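Local coordinates for hypothetical protein (Staphylococcus aureus subsp. aureus, PDB 1QYI), which is of unknown function but contains a haloacid dehalogenase-like domain, and so is probably a hydrolase, perhaps a phosphatase, of the HAD superfamily, at residues Leu5-Leu13 with Pro248-Phe258; Gln332-Thr343 with Leu354-His365. All blocks are in the same frame, centred on the assembly; numbering follows the deposited sequence.

Contact 1. Residues Leu5-Leu13 with Pro248-Phe258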
loop_
_atom_site.group_PDB
_atom_site.type_symbol
_atom_site.label_atom_id
_atom_site.label_comp_id
_atom_site.label_asym_id
_atom_site.label_seq_id
_atom_site.Cartn_x
_atom_site.Cartn_y
_atom_site.Cartn_z
ATOM N N LEU A 5 13.594 13.005 11.453
ATOM C CA LEU A 5 12.952 12.465 10.279
ATOM C C LEU A 5 11.867 11.462 10.638
ATOM O O LEU A 5 12.110 10.483 11.360
ATOM C CB LEU A 5 13.997 11.825 9.367
ATOM C CG LEU A 5 15.286 12.631 9.188
ATOM C CD1 LEU A 5 16.211 11.887 8.251
ATOM C CD2 LEU A 5 14.981 14.027 8.650
ATOM N N PHE A 6 10.668 11.718 10.108
ATOM C CA PHE A 6 9.478 10.898 10.339
ATOM C C PHE A 6 9.106 9.989 9.178
ATOM O O PHE A 6 9.378 10.282 8.011
ATOM C CB PHE A 6 8.278 11.804 10.612
ATOM C CG PHE A 6 8.260 12.405 11.990
ATOM C CD1 PHE A 6 7.818 11.652 13.080
ATOM C CD2 PHE A 6 8.663 13.727 12.196
ATOM C CE1 PHE A 6 7.769 12.201 14.350
ATOM C CE2 PHE A 6 8.621 14.289 13.462
ATOM C CZ PHE A 6 8.171 13.522 14.549
ATOM N N ASP A 7 8.473 8.873 9.515
ATOM C CA ASP A 7 7.977 7.933 8.516
ATOM C C ASP A 7 6.472 8.167 8.569
ATOM O O ASP A 7 5.973 8.675 9.571
ATOM C CB ASP A 7 8.317 6.496 8.902
ATOM C CG ASP A 7 7.763 5.482 7.920
ATOM O OD1 ASP A 7 7.634 5.806 6.721
ATOM O OD2 ASP A 7 7.463 4.348 8.342
ATOM N N VAL A 8 5.748 7.818 7.512
ATOM C CA VAL A 8 4.313 8.063 7.500
ATOM C C VAL A 8 3.478 6.889 7.993
ATOM O O VAL A 8 2.856 6.981 9.053
ATOM C CB VAL A 8 3.840 8.490 6.106
ATOM C CG1 VAL A 8 2.396 8.931 6.173
ATOM C CG2 VAL A 8 4.714 9.638 5.591
ATOM N N ASP A 9 3.454 5.789 7.248
ATOM C CA ASP A 9 2.673 4.657 7.702
ATOM C C ASP A 9 3.334 4.052 8.916
ATOM O O ASP A 9 4.561 3.925 8.970
ATOM C CB ASP A 9 2.513 3.586 6.616
ATOM C CG ASP A 9 1.617 4.040 5.471
ATOM O OD1 ASP A 9 0.664 4.818 5.714
ATOM O OD2 ASP A 9 1.860 3.599 4.326
ATOM N N GLY A 10 2.500 3.689 9.890
ATOM C CA GLY A 10 2.977 3.100 11.123
ATOM C C GLY A 10 3.318 4.160 12.150
ATOM O O GLY A 10 3.681 3.828 13.276
ATOM N N VAL A 11 3.194 5.431 11.761
ATOM C CA VAL A 11 3.508 6.559 12.640
ATOM C C VAL A 11 2.352 7.550 12.758
ATOM O O VAL A 11 1.805 7.769 13.839
ATOM C CB VAL A 11 4.739 7.350 12.123
ATOM C CG1 VAL A 11 4.957 8.586 12.978
ATOM C CG2 VAL A 11 5.973 6.472 12.131
ATOM N N PHE A 12 2.015 8.161 11.625
ATOM C CA PHE A 12 0.949 9.153 11.538
ATOM C C PHE A 12 -0.326 8.530 10.981
ATOM O O PHE A 12 -1.429 8.801 11.464
ATOM C CB PHE A 12 1.385 10.293 10.616
ATOM C CG PHE A 12 2.462 11.182 11.196
ATOM C CD1 PHE A 12 2.143 12.173 12.132
ATOM C CD2 PHE A 12 3.787 11.060 10.776
ATOM C CE1 PHE A 12 3.125 13.035 12.639
ATOM C CE2 PHE A 12 4.774 11.915 11.275
ATOM C CZ PHE A 12 4.442 12.912 12.212
ATOM N N LEU A 13 -0.169 7.702 9.951
ATOM C CA LEU A 13 -1.304 7.045 9.304
ATOM C C LEU A 13 -1.094 5.535 9.238
ATOM O O LEU A 13 0.025 5.055 9.387
ATOM C CB LEU A 13 -1.459 7.579 7.883
ATOM C CG LEU A 13 -1.382 9.088 7.629
ATOM C CD1 LEU A 13 -1.415 9.309 6.125
ATOM C CD2 LEU A 13 -2.536 9.835 8.311
ATOM N N PRO A 248 -2.873 13.547 1.648
ATOM C CA PRO A 248 -3.354 13.190 2.987
ATOM C C PRO A 248 -2.921 14.214 4.042
ATOM O O PRO A 248 -3.752 14.761 4.766
ATOM C CB PRO A 248 -2.734 11.815 3.228
ATOM C CG PRO A 248 -2.562 11.265 1.834
ATOM C CD PRO A 248 -2.075 12.456 1.064
ATOM N N PHE A 249 -1.619 14.475 4.116
ATOM C CA PHE A 249 -1.090 15.431 5.083
ATOM C C PHE A 249 -1.691 16.817 4.895
ATOM O O PHE A 249 -1.937 17.542 5.861
ATOM C CB PHE A 249 0.442 15.506 4.994
ATOM C CG PHE A 249 1.151 14.494 5.862
ATOM C CD1 PHE A 249 0.858 13.138 5.761
ATOM C CD2 PHE A 249 2.117 14.897 6.777
ATOM C CE1 PHE A 249 1.516 12.200 6.557
ATOM C CE2 PHE A 249 2.780 13.962 7.577
ATOM C CZ PHE A 249 2.474 12.611 7.461
ATOM N N GLU A 250 -1.924 17.170 3.641
ATOM C CA GLU A 250 -2.508 18.451 3.279
ATOM C C GLU A 250 -3.918 18.549 3.865
ATOM O O GLU A 250 -4.205 19.449 4.650
ATOM C CB GLU A 250 -2.520 18.549 1.750
ATOM C CG GLU A 250 -3.574 19.443 1.154
ATOM C CD GLU A 250 -3.582 20.814 1.759
ATOM O OE1 GLU A 250 -2.502 21.436 1.825
ATOM O OE2 GLU A 250 -4.672 21.268 2.165
ATOM N N ASN A 251 -4.777 17.606 3.490
ATOM C CA ASN A 251 -6.159 17.551 3.967
ATOM C C ASN A 251 -6.243 17.529 5.496
ATOM O O ASN A 251 -7.167 18.095 6.078
ATOM C CB ASN A 251 -6.849 16.316 3.358
ATOM C CG ASN A 251 -8.168 15.950 4.046
ATOM O OD1 ASN A 251 -8.256 14.940 4.747
ATOM N ND2 ASN A 251 -9.195 16.763 3.835
ATOM N N LEU A 252 -5.265 16.899 6.141
ATOM C CA LEU A 252 -5.251 16.790 7.598
ATOM C C LEU A 252 -4.714 18.006 8.337
ATOM O O LEU A 252 -4.996 18.188 9.523
ATOM C CB LEU A 252 -4.454 15.558 8.016
ATOM C CG LEU A 252 -5.035 14.221 7.555
ATOM C CD1 LEU A 252 -3.994 13.134 7.732
ATOM C CD2 LEU A 252 -6.296 13.913 8.347
ATOM N N GLY A 253 -3.940 18.836 7.644
ATOM C CA GLY A 253 -3.377 20.021 8.274
ATOM C C GLY A 253 -2.015 19.775 8.909
ATOM O O GLY A 253 -1.616 20.485 9.826
ATOM N N LEU A 254 -1.290 18.775 8.420
ATOM C CA LEU A 254 0.019 18.466 8.971
ATOM C C LEU A 254 1.116 19.005 8.067
ATOM O O LEU A 254 2.208 19.345 8.526
ATOM C CB LEU A 254 0.178 16.954 9.136
ATOM C CG LEU A 254 -0.868 16.258 10.008
ATOM C CD1 LEU A 254 -0.679 14.756 9.930
ATOM C CD2 LEU A 254 -0.766 16.745 11.446
ATOM N N LEU A 255 0.814 19.095 6.779
ATOM C CA LEU A 255 1.774 19.575 5.795
ATOM C C LEU A 255 2.510 20.853 6.204
ATOM O O LEU A 255 3.717 20.958 6.024
ATOM C CB LEU A 255 1.073 19.783 4.451
ATOM C CG LEU A 255 2.015 19.828 3.252
ATOM C CD1 LEU A 255 2.769 18.513 3.158
ATOM C CD2 LEU A 255 1.213 20.087 1.989
ATOM N N PRO A 256 1.791 21.846 6.750
ATOM C CA PRO A 256 2.438 23.098 7.164
ATOM C C PRO A 256 3.641 22.945 8.110
ATOM O O PRO A 256 4.428 23.883 8.275
ATOM C CB PRO A 256 1.287 23.881 7.795
ATOM C CG PRO A 256 0.122 23.474 6.936
ATOM C CD PRO A 256 0.320 21.971 6.816
ATOM N N TYR A 257 3.784 21.766 8.718
ATOM C CA TYR A 257 4.888 21.486 9.649
ATOM C C TYR A 257 6.054 20.783 8.968
ATOM O O TYR A 257 7.020 20.402 9.627
ATOM C CB TYR A 257 4.407 20.601 10.796
ATOM C CG TYR A 257 3.295 21.213 11.601
ATOM C CD1 TYR A 257 3.543 22.270 12.483
ATOM C CD2 TYR A 257 1.989 20.749 11.473
ATOM C CE1 TYR A 257 2.513 22.849 13.217
ATOM C CE2 TYR A 257 0.953 21.315 12.193
ATOM C CZ TYR A 257 1.214 22.364 13.063
ATOM O OH TYR A 257 0.169 22.923 13.758
ATOM N N PHE A 258 5.960 20.618 7.652
ATOM C CA PHE A 258 7.004 19.947 6.889
ATOM C C PHE A 258 7.328 20.732 5.626
ATOM O O PHE A 258 6.450 20.951 4.798
ATOM C CB PHE A 258 6.535 18.548 6.484
ATOM C CG PHE A 258 6.173 17.672 7.638
ATOM C CD1 PHE A 258 7.130 16.868 8.240
ATOM C CD2 PHE A 258 4.875 17.653 8.135
ATOM C CE1 PHE A 258 6.799 16.059 9.314
ATOM C CE2 PHE A 258 4.536 16.846 9.211
ATOM C CZ PHE A 258 5.501 16.047 9.803
#
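Phe249 pushes its ring between Val8, Phe12 and Leu13. Its edge points at one face of Phe12 in a T-shaped stack. The centroids are 5.5 Å apart and the planes meet at 71°. The tightest touch is at the same edge, where Val8 CG1 lies 3.4 Å from Phe249 CE1. Val8 sends CG1 there by setting it trans to the backbone N (chi1 -172°). Leu254 CD1 lies over one face of the Phe249 ring. Leu13 CD1 reaches Pro248 CB at 4.1 Å. A second cluster lies alongside. Phe258 turns its edge to both Phe6 and Phe12, with its CZ 4.1 Å from Phe12 CZ. Phe12 CZ in turn sits over a face of Phe6, so the aromatic groups form one buried block. No hydrogen bond crosses the contact.

The sequence Asp7-Val8-Asp9-Gly10 fits the first motif of HAD hydrolases, in the loop after strand 3-6. Neither aspartate touches residues 248-258. Asp9 forms a salt bridge with Arg240. Asp7 lies close to Asp323 and Asp327 and has a long, weak ion pair with Lys284. The loop is held by Val8 O, which accepts from the backbone N of Val11, Phe12 and Leu13. On the other side, a Schellman motif at Gly253 ends helix 242-252, and Phe249 O takes bonds from the N of Leu254 and Leu255.

The packing thins toward the helix end. Leu13 CD2 still slides past Leu252 CD1 at 3.7 Å, but Leu252 is partly exposed. Glu250 and Asn251 on the outer side of the helix are exposed, as is Pro256 in the 3-10 segment 255-257.

Contact 2. Residues Gln332-Thr343 with Leu354-His365; sequences QKIGATFIGTLT and LEAHHADYVINH
Gly340 bonds to the neighbouring strand through both its N and its O, straddling Val362. Its N donates to Tyr361 O at 2.9 Å, and its O accepts from Ile363 N at 2.7 Å in an almost straight bond (177°). Further along, Leu342 N makes weak bonds to the O atoms of Ile363 and Asn364. Near the start of the strand, the Asp360 carboxylate takes Phe338 N through OD2. That bond is modelled very short, so its length is doubtful. Asp360 OD1 pairs with Lys315.

These are parallel strands, 337-341 and 361-363, the last two of the sheet. Helix 351-356 connects them in a beta-alpha-beta unit of the Rossmann-like HAD domain, and ends in a Schellman motif at His358.

Apolar contacts differ on the two faces. Ile339, Thr341, Tyr361 and Ile363 share one, where helix 369-373 packs. There Thr337 CG2 meets the edge of the Tyr361 ring at CE1, 3.6 Å away. On the other face Phe338 takes Ala359 CB at its ring edge, 3.8 Å from CD2, and Leu354 CD2 beside it. Leu342 CD2 crosses to Val362 CG1.

Side-chain and water bonds close the exposed end. Gln332 reaches out with an extended chain (chi2 -164°), and its NE2 donates to His357 O at 3.0 Å. One water accepts from Gln332 NE2 and Asp360 N.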
loop_
_atom_site.group_PDB
_atom_site.type_symbol
_atom_site.label_atom_id
_atom_site.label_comp_id
_atom_site.label_asym_id
_atom_site.label_seq_id
_atom_site.Cartn_x
_atom_site.Cartn_y
_atom_site.Cartn_z
ATOM N N GLN A 332 20.935 3.287 11.742
ATOM C CA GLN A 332 22.208 2.750 12.207
ATOM C C GLN A 332 23.246 2.914 11.098
ATOM O O GLN A 332 24.441 3.008 11.375
ATOM C CB GLN A 332 22.061 1.283 12.585
ATOM C CG GLN A 332 20.979 1.062 13.634
ATOM C CD GLN A 332 21.062 -0.299 14.292
ATOM O OE1 GLN A 332 21.448 -1.284 13.661
ATOM N NE2 GLN A 332 20.674 -0.369 15.559
ATOM N N LYS A 333 22.776 2.967 9.848
ATOM C CA LYS A 333 23.634 3.135 8.673
ATOM C C LYS A 333 24.276 4.511 8.569
ATOM O O LYS A 333 25.494 4.626 8.444
ATOM C CB LYS A 333 22.833 2.868 7.390
ATOM C CG LYS A 333 23.480 3.424 6.115
ATOM C CD LYS A 333 24.855 2.824 5.837
ATOM C CE LYS A 333 24.753 1.539 5.022
ATOM N NZ LYS A 333 24.128 1.774 3.690
ATOM N N ILE A 334 23.441 5.548 8.590
ATOM C CA ILE A 334 23.897 6.939 8.474
ATOM C C ILE A 334 24.391 7.507 9.797
ATOM O O ILE A 334 24.898 8.624 9.842
ATOM C CB ILE A 334 22.773 7.877 7.983
ATOM C CG1 ILE A 334 21.723 8.050 9.090
ATOM C CG2 ILE A 334 22.157 7.322 6.718
ATOM C CD1 ILE A 334 20.613 9.035 8.741
ATOM N N GLY A 335 24.217 6.750 10.875
ATOM C CA GLY A 335 24.667 7.210 12.177
ATOM C C GLY A 335 23.671 8.057 12.950
ATOM O O GLY A 335 24.065 8.819 13.832
ATOM N N ALA A 336 22.383 7.931 12.647
ATOM C CA ALA A 336 21.377 8.714 13.356
ATOM C C ALA A 336 20.735 7.935 14.495
ATOM O O ALA A 336 20.739 6.701 14.506
ATOM C CB ALA A 336 20.307 9.182 12.386
ATOM N N THR A 337 20.186 8.663 15.463
ATOM C CA THR A 337 19.522 8.018 16.587
ATOM C C THR A 337 18.181 7.485 16.107
ATOM O O THR A 337 17.437 8.181 15.409
ATOM C CB THR A 337 19.291 8.998 17.755
ATOM O OG1 THR A 337 20.539 9.262 18.412
ATOM C CG2 THR A 337 18.310 8.412 18.765
ATOM N N PHE A 338 17.876 6.242 16.468
ATOM C CA PHE A 338 16.618 5.636 16.052
ATOM C C PHE A 338 15.631 5.456 17.204
ATOM O O PHE A 338 15.990 4.995 18.280
ATOM C CB PHE A 338 16.865 4.273 15.391
ATOM C CG PHE A 338 15.597 3.577 14.960
ATOM C CD1 PHE A 338 14.875 4.033 13.845
ATOM C CD2 PHE A 338 15.086 2.513 15.710
ATOM C CE1 PHE A 338 13.665 3.444 13.487
ATOM C CE2 PHE A 338 13.878 1.914 15.366
ATOM C CZ PHE A 338 13.156 2.378 14.249
ATOM N N ILE A 339 14.384 5.841 16.963
ATOM C CA ILE A 339 13.345 5.691 17.952
ATOM C C ILE A 339 12.151 5.014 17.289
ATOM O O ILE A 339 11.495 5.592 16.424
ATOM C CB ILE A 339 12.958 7.045 18.607
ATOM C CG1 ILE A 339 11.536 6.931 19.197
ATOM C CG2 ILE A 339 13.108 8.176 17.621
ATOM C CD1 ILE A 339 11.118 8.108 20.035
ATOM N N GLY A 340 11.905 3.765 17.688
ATOM C CA GLY A 340 10.818 2.982 17.118
ATOM C C GLY A 340 9.456 3.152 17.765
ATOM O O GLY A 340 9.346 3.305 18.986
ATOM N N THR A 341 8.413 3.122 16.939
ATOM C CA THR A 341 7.043 3.261 17.427
ATOM C C THR A 341 6.332 1.926 17.364
ATOM O O THR A 341 6.646 1.101 16.516
ATOM C CB THR A 341 6.246 4.259 16.597
ATOM O OG1 THR A 341 7.086 5.359 16.234
ATOM C CG2 THR A 341 5.081 4.790 17.414
ATOM N N LEU A 342 5.381 1.704 18.265
ATOM C CA LEU A 342 4.664 0.435 18.265
ATOM C C LEU A 342 3.301 0.550 17.599
ATOM O O LEU A 342 2.363 -0.172 17.937
ATOM C CB LEU A 342 4.526 -0.090 19.693
ATOM C CG LEU A 342 5.853 -0.464 20.341
ATOM C CD1 LEU A 342 5.604 -1.032 21.726
ATOM C CD2 LEU A 342 6.585 -1.480 19.463
ATOM N N THR A 343 3.206 1.453 16.630
ATOM C CA THR A 343 1.965 1.671 15.906
ATOM C C THR A 343 1.948 1.074 14.484
ATOM O O THR A 343 1.213 1.543 13.607
ATOM C CB THR A 343 1.637 3.180 15.871
ATOM O OG1 THR A 343 2.841 3.945 15.728
ATOM C CG2 THR A 343 0.944 3.587 17.158
ATOM N N LEU A 354 12.660 -5.038 17.504
ATOM C CA LEU A 354 13.291 -3.722 17.648
ATOM C C LEU A 354 14.400 -3.748 18.690
ATOM O O LEU A 354 15.465 -3.178 18.481
ATOM C CB LEU A 354 12.262 -2.646 18.018
ATOM C CG LEU A 354 11.245 -2.284 16.934
ATOM C CD1 LEU A 354 10.289 -1.223 17.442
ATOM C CD2 LEU A 354 11.981 -1.798 15.701
ATOM N N GLU A 355 14.159 -4.415 19.811
ATOM C CA GLU A 355 15.177 -4.485 20.838
ATOM C C GLU A 355 16.281 -5.452 20.417
ATOM O O GLU A 355 17.454 -5.240 20.727
ATOM C CB GLU A 355 14.561 -4.914 22.167
ATOM C CG GLU A 355 13.454 -3.986 22.654
ATOM C CD GLU A 355 12.853 -4.449 23.960
ATOM O OE1 GLU A 355 12.436 -5.630 24.025
ATOM O OE2 GLU A 355 12.795 -3.637 24.917
ATOM N N ALA A 356 15.916 -6.513 19.708
ATOM C CA ALA A 356 16.921 -7.468 19.245
ATOM C C ALA A 356 17.790 -6.823 18.154
ATOM O O ALA A 356 18.807 -7.388 17.749
ATOM C CB ALA A 356 16.255 -8.737 18.709
ATOM N N HIS A 357 17.391 -5.642 17.683
ATOM C CA HIS A 357 18.158 -4.938 16.660
ATOM C C HIS A 357 18.837 -3.699 17.222
ATOM O O HIS A 357 19.353 -2.869 16.475
ATOM C CB HIS A 357 17.269 -4.567 15.468
ATOM C CG HIS A 357 17.175 -5.646 14.433
ATOM N ND1 HIS A 357 18.220 -5.971 13.601
ATOM C CD2 HIS A 357 16.161 -6.492 14.115
ATOM C CE1 HIS A 357 17.860 -6.970 12.811
ATOM N NE2 HIS A 357 16.616 -7.302 13.106
ATOM N N HIS A 358 18.837 -3.596 18.548
ATOM C CA HIS A 358 19.456 -2.482 19.263
ATOM C C HIS A 358 18.856 -1.137 18.885
ATOM O O HIS A 358 19.562 -0.242 18.423
ATOM C CB HIS A 358 20.968 -2.438 19.004
ATOM C CG HIS A 358 21.631 -3.780 19.041
ATOM N ND1 HIS A 358 21.807 -4.551 17.908
ATOM C CD2 HIS A 358 22.150 -4.490 20.067
ATOM C CE1 HIS A 358 22.410 -5.680 18.240
ATOM N NE2 HIS A 358 22.630 -5.672 19.541
ATOM N N ALA A 359 17.549 -0.997 19.064
ATOM C CA ALA A 359 16.886 0.258 18.751
ATOM C C ALA A 359 17.167 1.202 19.909
ATOM O O ALA A 359 16.955 0.852 21.074
ATOM C CB ALA A 359 15.390 0.044 18.586
ATOM N N ASP A 360 17.654 2.395 19.586
ATOM C CA ASP A 360 17.987 3.386 20.612
ATOM C C ASP A 360 16.855 3.560 21.624
ATOM O O ASP A 360 17.095 3.560 22.832
ATOM C CB ASP A 360 18.333 4.726 19.951
ATOM C CG ASP A 360 19.551 4.629 19.066
ATOM O OD1 ASP A 360 20.631 4.298 19.602
ATOM O OD2 ASP A 360 19.437 4.880 17.847
ATOM N N TYR A 361 15.629 3.714 21.129
ATOM C CA TYR A 361 14.470 3.872 21.997
ATOM C C TYR A 361 13.276 3.207 21.361
ATOM O O TYR A 361 13.243 2.994 20.155
ATOM C CB TYR A 361 14.141 5.351 22.219
ATOM C CG TYR A 361 15.320 6.162 22.657
ATOM C CD1 TYR A 361 16.173 6.733 21.722
ATOM C CD2 TYR A 361 15.608 6.330 24.004
ATOM C CE1 TYR A 361 17.284 7.452 22.115
ATOM C CE2 TYR A 361 16.721 7.049 24.408
ATOM C CZ TYR A 361 17.555 7.609 23.456
ATOM O OH TYR A 361 18.658 8.338 23.835
ATOM N N VAL A 362 12.297 2.866 22.184
ATOM C CA VAL A 362 11.078 2.259 21.684
ATOM C C VAL A 362 9.927 2.956 22.411
ATOM O O VAL A 362 9.887 3.000 23.638
ATOM C CB VAL A 362 11.060 0.733 21.938
ATOM C CG1 VAL A 362 9.733 0.140 21.492
ATOM C CG2 VAL A 362 12.196 0.070 21.174
ATOM N N ILE A 363 9.005 3.522 21.639
ATOM C CA ILE A 363 7.864 4.241 22.195
ATOM C C ILE A 363 6.553 3.564 21.781
ATOM O O ILE A 363 6.513 2.882 20.763
ATOM C CB ILE A 363 7.937 5.740 21.736
ATOM C CG1 ILE A 363 7.927 6.639 22.957
ATOM C CG2 ILE A 363 6.802 6.106 20.802
ATOM C CD1 ILE A 363 9.038 6.326 23.923
ATOM N N ASN A 364 5.490 3.722 22.572
ATOM C CA ASN A 364 4.208 3.101 22.227
ATOM C C ASN A 364 3.572 3.773 21.024
ATOM O O ASN A 364 3.013 3.108 20.156
ATOM C CB ASN A 364 3.226 3.147 23.398
ATOM C CG ASN A 364 3.580 2.172 24.500
ATOM O OD1 ASN A 364 3.647 0.961 24.287
ATOM N ND2 ASN A 364 3.803 2.699 25.695
ATOM N N HIS A 365 3.644 5.098 20.984
ATOM C CA HIS A 365 3.080 5.863 19.875
ATOM C C HIS A 365 3.706 7.256 19.777
ATOM O O HIS A 365 4.419 7.698 20.678
ATOM C CB HIS A 365 1.554 5.953 20.029
ATOM C CG HIS A 365 1.111 6.463 21.366
ATOM N ND1 HIS A 365 1.269 7.772 21.753
ATOM C CD2 HIS A 365 0.518 5.826 22.407
ATOM C CE1 HIS A 365 0.790 7.930 22.980
ATOM N NE2 HIS A 365 0.331 6.764 23.393
HETATM O O HOH W 1 19.152 2.039 16.836
#

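The chain starts with strand 3-6, in the middle of the sheet, and runs into the loop that fits the first HAD motif. After 234 mostly helical residues it returns at 248-258. There contact 1 closes a long loop and ties residues 5-13 to the end of helix 242-252. Contact 2 follows in series. It closes a ten-residue connection between 332-343 and 354-365 and adds the edge strand 361-363. The two loops neither nest nor cross. Both reach one parallel sheet, in which strand 318-322 separates 3-6 from 337-341. Their centres are about 19 Å apart, yet they touch: Thr343 OG1 and Gly10 O, 2.6 Å apart, probably form a hydrogen bond.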